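Local coordinates for adenosine 5'-monophosphoramidase (Candida albicans, PDB 6IQ1), which hydrolyses adenosine 5'-monophosphoramidates to AMP and an amine, working as a homodimeric histidine triad (HINT) enzyme, at the interface of chains A and B. Sequence-based numbering; all coordinates share one arbitrary frame. Chains: chain A/B, Adenosine 5'-monophosphoramidase.

Contact 1: the interface of chains A and B. Residues chain A 77-78, 80-81, 88; chain B 52, 54-55.
B:His54 of one HINT subunit reaches between A:Tyr88 and A:Asn81 of the other, and shows how one imidazole can bind a dimer interface through both nitrogens. The histidine lies in the 3-10 helix 53-55. With chi1 at 60°, CG lies between the backbone N and the carbonyl carbon, which carries the ring into position between its two partners. On one edge ND1 shares a hydrogen bond of 2.8 Å with the phenol OH of A:Tyr88, its direction not settled by the coordinates. At the other, NE2 donates to the side-chain carbonyl oxygen OD1 of A:Asn81 over 2.9 Å; the oxygen lies in the imidazole plane, although the amide is turned 57° from the ring. With both nitrogens engaged, rotation of the ring is restrained. One face is capped by A:Asp78, whose CA stands 3.6 Å from the ring centroid in a CH-pi contact.

A:Asn81 OD1 also accepts from B:Asn55 ND2, at 3.0 Å along a nearly straight bond (169° at H), from the face of the amide opposite to that used by the histidine. The other end of the B:Asn55 amide is steadied within its own chain, where OD1 accepts from B:Lys52 N at 2.8 Å. The extended side chain of B:Lys52 carries NZ to the backbone O of A:Asn80 at 3.2 Å, above the carbonyl plane, and through a water to A:Leu77 O.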
ATOM      1  N   LEU A  77      -1.877 -15.765  -5.738  1.00 36.33           N
ATOM      2  CA  LEU A  77      -0.561 -15.228  -5.422  1.00 32.09           C
ATOM      3  C   LEU A  77      -0.017 -15.741  -4.102  1.00 30.75           C
ATOM      4  O   LEU A  77       1.175 -15.570  -3.841  1.00 35.28           O
ATOM      5  CB  LEU A  77      -0.615 -13.710  -5.357  1.00 33.89           C
ATOM      6  CG  LEU A  77      -1.124 -12.994  -6.598  1.00 31.53           C
ATOM      7  CD1 LEU A  77      -1.737 -11.673  -6.168  1.00 31.84           C
ATOM      8  CD2 LEU A  77       0.036 -12.759  -7.498  1.00 32.56           C
ATOM      9  N   ASP A  78      -0.860 -16.326  -3.254  1.00 36.44           N
ATOM     10  CA  ASP A  78      -0.469 -16.763  -1.920  1.00 36.46           C
ATOM     11  C   ASP A  78       0.188 -18.138  -1.909  1.00 36.73           C
ATOM     12  O   ASP A  78       0.605 -18.596  -0.842  1.00 36.76           O
ATOM     13  CB  ASP A  78      -1.689 -16.750  -0.980  1.00 31.55           C
ATOM     14  CG  ASP A  78      -2.674 -17.882  -1.262  1.00 38.79           C
ATOM     15  OD1 ASP A  78      -3.048 -18.111  -2.443  1.00 33.86           O
ATOM     16  OD2 ASP A  78      -3.092 -18.542  -0.283  1.00 42.13           O
ATOM     17  N   ASN A  80       3.025 -18.829  -3.348  1.00 39.52           N
ATOM     18  CA  ASN A  80       4.460 -18.628  -3.499  1.00 38.07           C
ATOM     19  C   ASN A  80       4.956 -17.972  -2.220  1.00 38.16           C
ATOM     20  O   ASN A  80       4.839 -16.753  -2.047  1.00 36.64           O
ATOM     21  CB  ASN A  80       4.774 -17.776  -4.727  1.00 38.02           C
ATOM     22  CG  ASN A  80       6.260 -17.549  -4.921  1.00 40.13           C
ATOM     23  OD1 ASN A  80       7.093 -18.114  -4.201  1.00 43.77           O
ATOM     24  ND2 ASN A  80       6.605 -16.720  -5.899  1.00 38.70           N
ATOM     25  N   ASN A  81       5.505 -18.795  -1.330  1.00 40.20           N
ATOM     26  CA  ASN A  81       6.067 -18.349  -0.057  1.00 38.65           C
ATOM     27  C   ASN A  81       7.591 -18.322  -0.090  1.00 35.61           C
ATOM     28  O   ASN A  81       8.267 -18.759   0.840  1.00 35.55           O
ATOM     29  CB  ASN A  81       5.549 -19.232   1.068  1.00 34.51           C
ATOM     30  CG  ASN A  81       4.047 -19.098   1.255  1.00 42.24           C
ATOM     31  OD1 ASN A  81       3.539 -18.005   1.531  1.00 42.16           O
ATOM     32  ND2 ASN A  81       3.326 -20.202   1.098  1.00 44.00           N
ATOM     33  N   TYR A  88       4.088  -9.409  -6.225  1.00 25.67           N
ATOM     34  CA  TYR A  88       2.993  -8.469  -6.396  1.00 28.39           C
ATOM     35  C   TYR A  88       3.246  -7.235  -5.551  1.00 27.50           C
ATOM     36  O   TYR A  88       4.015  -7.260  -4.586  1.00 27.44           O
ATOM     37  CB  TYR A  88       1.626  -9.092  -6.046  1.00 27.75           C
ATOM     38  CG  TYR A  88       1.473  -9.673  -4.661  1.00 28.75           C
ATOM     39  CD1 TYR A  88       1.965 -10.946  -4.359  1.00 28.43           C
ATOM     40  CD2 TYR A  88       0.793  -8.975  -3.662  1.00 25.54           C
ATOM     41  CE1 TYR A  88       1.812 -11.495  -3.102  1.00 28.17           C
ATOM     42  CE2 TYR A  88       0.627  -9.523  -2.386  1.00 26.06           C
ATOM     43  CZ  TYR A  88       1.138 -10.783  -2.122  1.00 29.76           C
ATOM     44  OH  TYR A  88       0.993 -11.336  -0.876  1.00 28.61           O
TER
ATOM     45  N   LYS B  52       5.544 -12.083   3.188  1.00 29.42           N
ATOM     46  CA  LYS B  52       4.632 -11.433   2.262  1.00 30.70           C
ATOM     47  C   LYS B  52       3.325 -11.046   2.960  1.00 31.23           C
ATOM     48  O   LYS B  52       3.022 -11.506   4.066  1.00 26.86           O
ATOM     49  CB  LYS B  52       4.360 -12.339   1.059  1.00 28.40           C
ATOM     50  CG  LYS B  52       5.556 -12.471   0.165  1.00 29.80           C
ATOM     51  CD  LYS B  52       5.333 -13.464  -0.971  1.00 30.74           C
ATOM     52  CE  LYS B  52       6.479 -13.377  -1.969  1.00 33.47           C
ATOM     53  NZ  LYS B  52       6.188 -14.103  -3.236  1.00 39.02           N
ATOM     54  N   HIS B  54       0.343 -11.940   2.501  1.00 29.38           N
ATOM     55  CA  HIS B  54      -0.544 -13.040   2.861  1.00 29.08           C
ATOM     56  C   HIS B  54      -0.017 -13.902   4.023  1.00 32.47           C
ATOM     57  O   HIS B  54      -0.727 -14.818   4.461  1.00 29.32           O
ATOM     58  CB  HIS B  54      -0.806 -13.911   1.633  1.00 23.98           C
ATOM     59  CG  HIS B  54       0.424 -14.517   1.038  1.00 28.77           C
ATOM     60  ND1 HIS B  54       1.063 -13.976  -0.057  1.00 33.28           N
ATOM     61  CD2 HIS B  54       1.127 -15.620   1.377  1.00 29.07           C
ATOM     62  CE1 HIS B  54       2.113 -14.716  -0.359  1.00 33.39           C
ATOM     63  NE2 HIS B  54       2.171 -15.725   0.492  1.00 30.96           N
ATOM     64  N   ASN B  55       1.189 -13.636   4.530  1.00 28.86           N
ATOM     65  CA  ASN B  55       1.717 -14.336   5.692  1.00 29.83           C
ATOM     66  C   ASN B  55       1.423 -13.614   7.001  1.00 32.29           C
ATOM     67  O   ASN B  55       1.970 -14.004   8.033  1.00 39.20           O
ATOM     68  CB  ASN B  55       3.234 -14.540   5.559  1.00 29.91           C
ATOM     69  CG  ASN B  55       3.627 -15.187   4.235  1.00 32.04           C
ATOM     70  OD1 ASN B  55       4.332 -14.585   3.432  1.00 33.64           O
ATOM     71  ND2 ASN B  55       3.166 -16.414   4.003  1.00 31.20           N
TER
HETATM   72  O   HOH W   1       3.567 -14.271  -4.590  1.00 36.93           O

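Contact 2: the interface of chains A and B. Residues chain A 91, 98-99, 119-120; chain B 89, 121-123.
A:His99 sets the CE1 corner of its imidazole over one face of the B:Trp123 indole, the rings steeply inclined to each other. This part of the HINT homodimer interface, next to the nucleotide site, illustrates how aromatic and aliphatic packing can combine with main-chain pairing. Among the apolar contacts, B:Val121 and B:Trp123 approach the imidazole of A:His99 from the same side, the valine over its CG-CD2 part and the tryptophan at its CE1-NE2 end. CE1 lies off the indole centre, 3.6 Å from B:Trp123 CG, while NE2 is near the tryptophan CB. The CG1 methyl of B:Val121 lies over the imidazole face, displaced toward the CG-CD2 side and 3.9 Å from the centroid, with CB near CD2. The histidine reaches both because its CG points away from the backbone N (chi1 -155°). At the six-membered end of the indole, CZ3 meets two leucine methyls of chain A: A:Leu91 CD2 at 3.6 Å and A:Leu119 CD1 at 3.8 Å. The same A:Leu119 methyl also borders B:Val121 CG1, linking the leucine and valine packing.

Main-chain hydrogen bonds give the second kind of contact. A:Gly120 and B:Gly122 form an antiparallel bridge between the two copies of strand 120-122. B:Gly122 N donates to A:Gly120 O at 2.7 Å, and A:Gly120 N returns a bond to B:Gly122 O at 3.1 Å, a reciprocal pair that joins the two short strands across the boundary.

A side chain-to-backbone bond makes the third. B:Asn89 ND2 donates to A:Ala98 O at 3.0 Å, in the carbonyl plane and on a lone pair, while its OD1 lies beside A:Ala98 CB. This bond may steady the loop at A:Ala98, next to A:His99, which probably contributes to AMP binding. The site thereby joins the subunits and may let each partner's C-terminal segment shape the nucleotide pocket of the other.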
ATOM      1  N   LEU A  91      -0.311  -0.731  -3.740  1.00 27.19           N
ATOM      2  CA  LEU A  91       0.018   0.670  -3.951  1.00 24.25           C
ATOM      3  C   LEU A  91      -1.239   1.506  -3.787  1.00 26.94           C
ATOM      4  O   LEU A  91      -2.309   1.136  -4.274  1.00 29.54           O
ATOM      5  CB  LEU A  91       0.633   0.894  -5.350  1.00 26.96           C
ATOM      6  CG  LEU A  91       0.854   2.334  -5.823  1.00 28.29           C
ATOM      7  CD1 LEU A  91       2.089   2.923  -5.163  1.00 23.26           C
ATOM      8  CD2 LEU A  91       0.977   2.379  -7.332  1.00 22.34           C
ATOM      9  N   ALA A  98       1.461  12.339  -7.155  1.00 34.82           N
ATOM     10  CA  ALA A  98       1.719  10.968  -6.735  1.00 32.06           C
ATOM     11  C   ALA A  98       0.970   9.929  -7.575  1.00 33.53           C
ATOM     12  O   ALA A  98       0.921   8.762  -7.167  1.00 30.85           O
ATOM     13  CB  ALA A  98       1.361  10.798  -5.258  1.00 29.22           C
ATOM     14  N   HIS A  99       0.362  10.337  -8.708  1.00 29.47           N
ATOM     15  CA  HIS A  99      -0.172   9.447  -9.747  1.00 30.22           C
ATOM     16  C   HIS A  99      -1.614   9.015  -9.476  1.00 31.05           C
ATOM     17  O   HIS A  99      -2.089   8.012 -10.023  1.00 27.95           O
ATOM     18  CB  HIS A  99       0.738   8.222  -9.918  1.00 30.30           C
ATOM     19  CG  HIS A  99       0.668   7.584 -11.269  1.00 36.74           C
ATOM     20  ND1 HIS A  99      -0.410   6.826 -11.681  1.00 38.48           N
ATOM     21  CD2 HIS A  99       1.557   7.560 -12.294  1.00 37.49           C
ATOM     22  CE1 HIS A  99      -0.191   6.375 -12.904  1.00 33.80           C
ATOM     23  NE2 HIS A  99       0.998   6.800 -13.297  1.00 36.45           N
ATOM     24  N   LEU A 119       3.773  -3.185 -11.786  1.00 27.48           N
ATOM     25  CA  LEU A 119       4.344  -1.921 -11.341  1.00 29.51           C
ATOM     26  C   LEU A 119       5.835  -1.850 -11.665  1.00 31.81           C
ATOM     27  O   LEU A 119       6.569  -2.836 -11.532  1.00 28.67           O
ATOM     28  CB  LEU A 119       4.134  -1.750  -9.837  1.00 27.30           C
ATOM     29  CG  LEU A 119       4.519  -0.390  -9.281  1.00 27.54           C
ATOM     30  CD1 LEU A 119       3.583   0.705  -9.840  1.00 24.66           C
ATOM     31  CD2 LEU A 119       4.500  -0.434  -7.760  1.00 24.90           C
ATOM     32  N   GLY A 120       6.281  -0.670 -12.091  1.00 33.81           N
ATOM     33  CA  GLY A 120       7.691  -0.388 -12.279  1.00 32.18           C
ATOM     34  C   GLY A 120       8.134   0.629 -11.242  1.00 30.64           C
ATOM     35  O   GLY A 120       7.554   1.705 -11.147  1.00 32.79           O
TER
ATOM     36  N   ASN B  89       2.665   8.392  -1.438  1.00 28.42           N
ATOM     37  CA  ASN B  89       2.389   7.030  -1.866  1.00 27.54           C
ATOM     38  C   ASN B  89       2.500   6.059  -0.691  1.00 31.36           C
ATOM     39  O   ASN B  89       3.350   6.222   0.194  1.00 28.14           O
ATOM     40  CB  ASN B  89       3.345   6.612  -2.976  1.00 23.99           C
ATOM     41  CG  ASN B  89       3.113   7.389  -4.252  1.00 31.42           C
ATOM     42  OD1 ASN B  89       3.796   8.388  -4.515  1.00 28.68           O
ATOM     43  ND2 ASN B  89       2.130   6.944  -5.057  1.00 28.91           N
ATOM     44  N   VAL B 121       6.534   6.113 -10.380  1.00 29.27           N
ATOM     45  CA  VAL B 121       5.542   5.123 -10.778  1.00 30.13           C
ATOM     46  C   VAL B 121       5.728   4.812 -12.263  1.00 32.63           C
ATOM     47  O   VAL B 121       5.459   5.658 -13.122  1.00 32.04           O
ATOM     48  CB  VAL B 121       4.124   5.634 -10.482  1.00 31.49           C
ATOM     49  CG1 VAL B 121       3.079   4.559 -10.741  1.00 28.37           C
ATOM     50  CG2 VAL B 121       4.057   6.116  -9.053  1.00 29.58           C
ATOM     51  N   GLY B 122       6.192   3.604 -12.581  1.00 30.90           N
ATOM     52  CA  GLY B 122       6.107   3.096 -13.941  1.00 30.23           C
ATOM     53  C   GLY B 122       4.782   2.377 -14.109  1.00 36.38           C
ATOM     54  O   GLY B 122       4.423   1.535 -13.284  1.00 35.37           O
ATOM     55  N   TRP B 123       4.038   2.728 -15.169  1.00 33.04           N
ATOM     56  CA  TRP B 123       2.637   2.324 -15.310  1.00 30.70           C
ATOM     57  C   TRP B 123       2.380   1.824 -16.728  1.00 31.59           C
ATOM     58  O   TRP B 123       1.780   2.525 -17.554  1.00 32.07           O
ATOM     59  CB  TRP B 123       1.709   3.484 -14.930  1.00 35.28           C
ATOM     60  CG  TRP B 123       0.319   3.108 -14.400  1.00 32.50           C
ATOM     61  CD1 TRP B 123      -0.874   3.195 -15.074  1.00 28.65           C
ATOM     62  CD2 TRP B 123      -0.001   2.605 -13.096  1.00 27.80           C
ATOM     63  NE1 TRP B 123      -1.907   2.776 -14.269  1.00 28.04           N
ATOM     64  CE2 TRP B 123      -1.401   2.407 -13.052  1.00 29.32           C
ATOM     65  CE3 TRP B 123       0.759   2.280 -11.967  1.00 29.95           C
ATOM     66  CZ2 TRP B 123      -2.056   1.905 -11.911  1.00 31.84           C
ATOM     67  CZ3 TRP B 123       0.100   1.793 -10.823  1.00 30.50           C
ATOM     68  CH2 TRP B 123      -1.289   1.615 -10.806  1.00 26.71           C
TER

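Contact 1 and contact 2 lie about 21 Å apart on the same two-fold interface, and each recurs with the chains exchanged. Strand 87-94 serves both: chain A contributes residues from it to each patch, and chain B adds another to contact 2. Their positions relative to A:His106, the nucleophilic histidine of the triad motif, differ, with centres about 20 Å away for contact 1 and about 11 Å for contact 2. Contact 1 may serve mainly to hold the homodimer together, whereas contact 2, which includes A:His99, could link dimer formation to the arrangement of the active site.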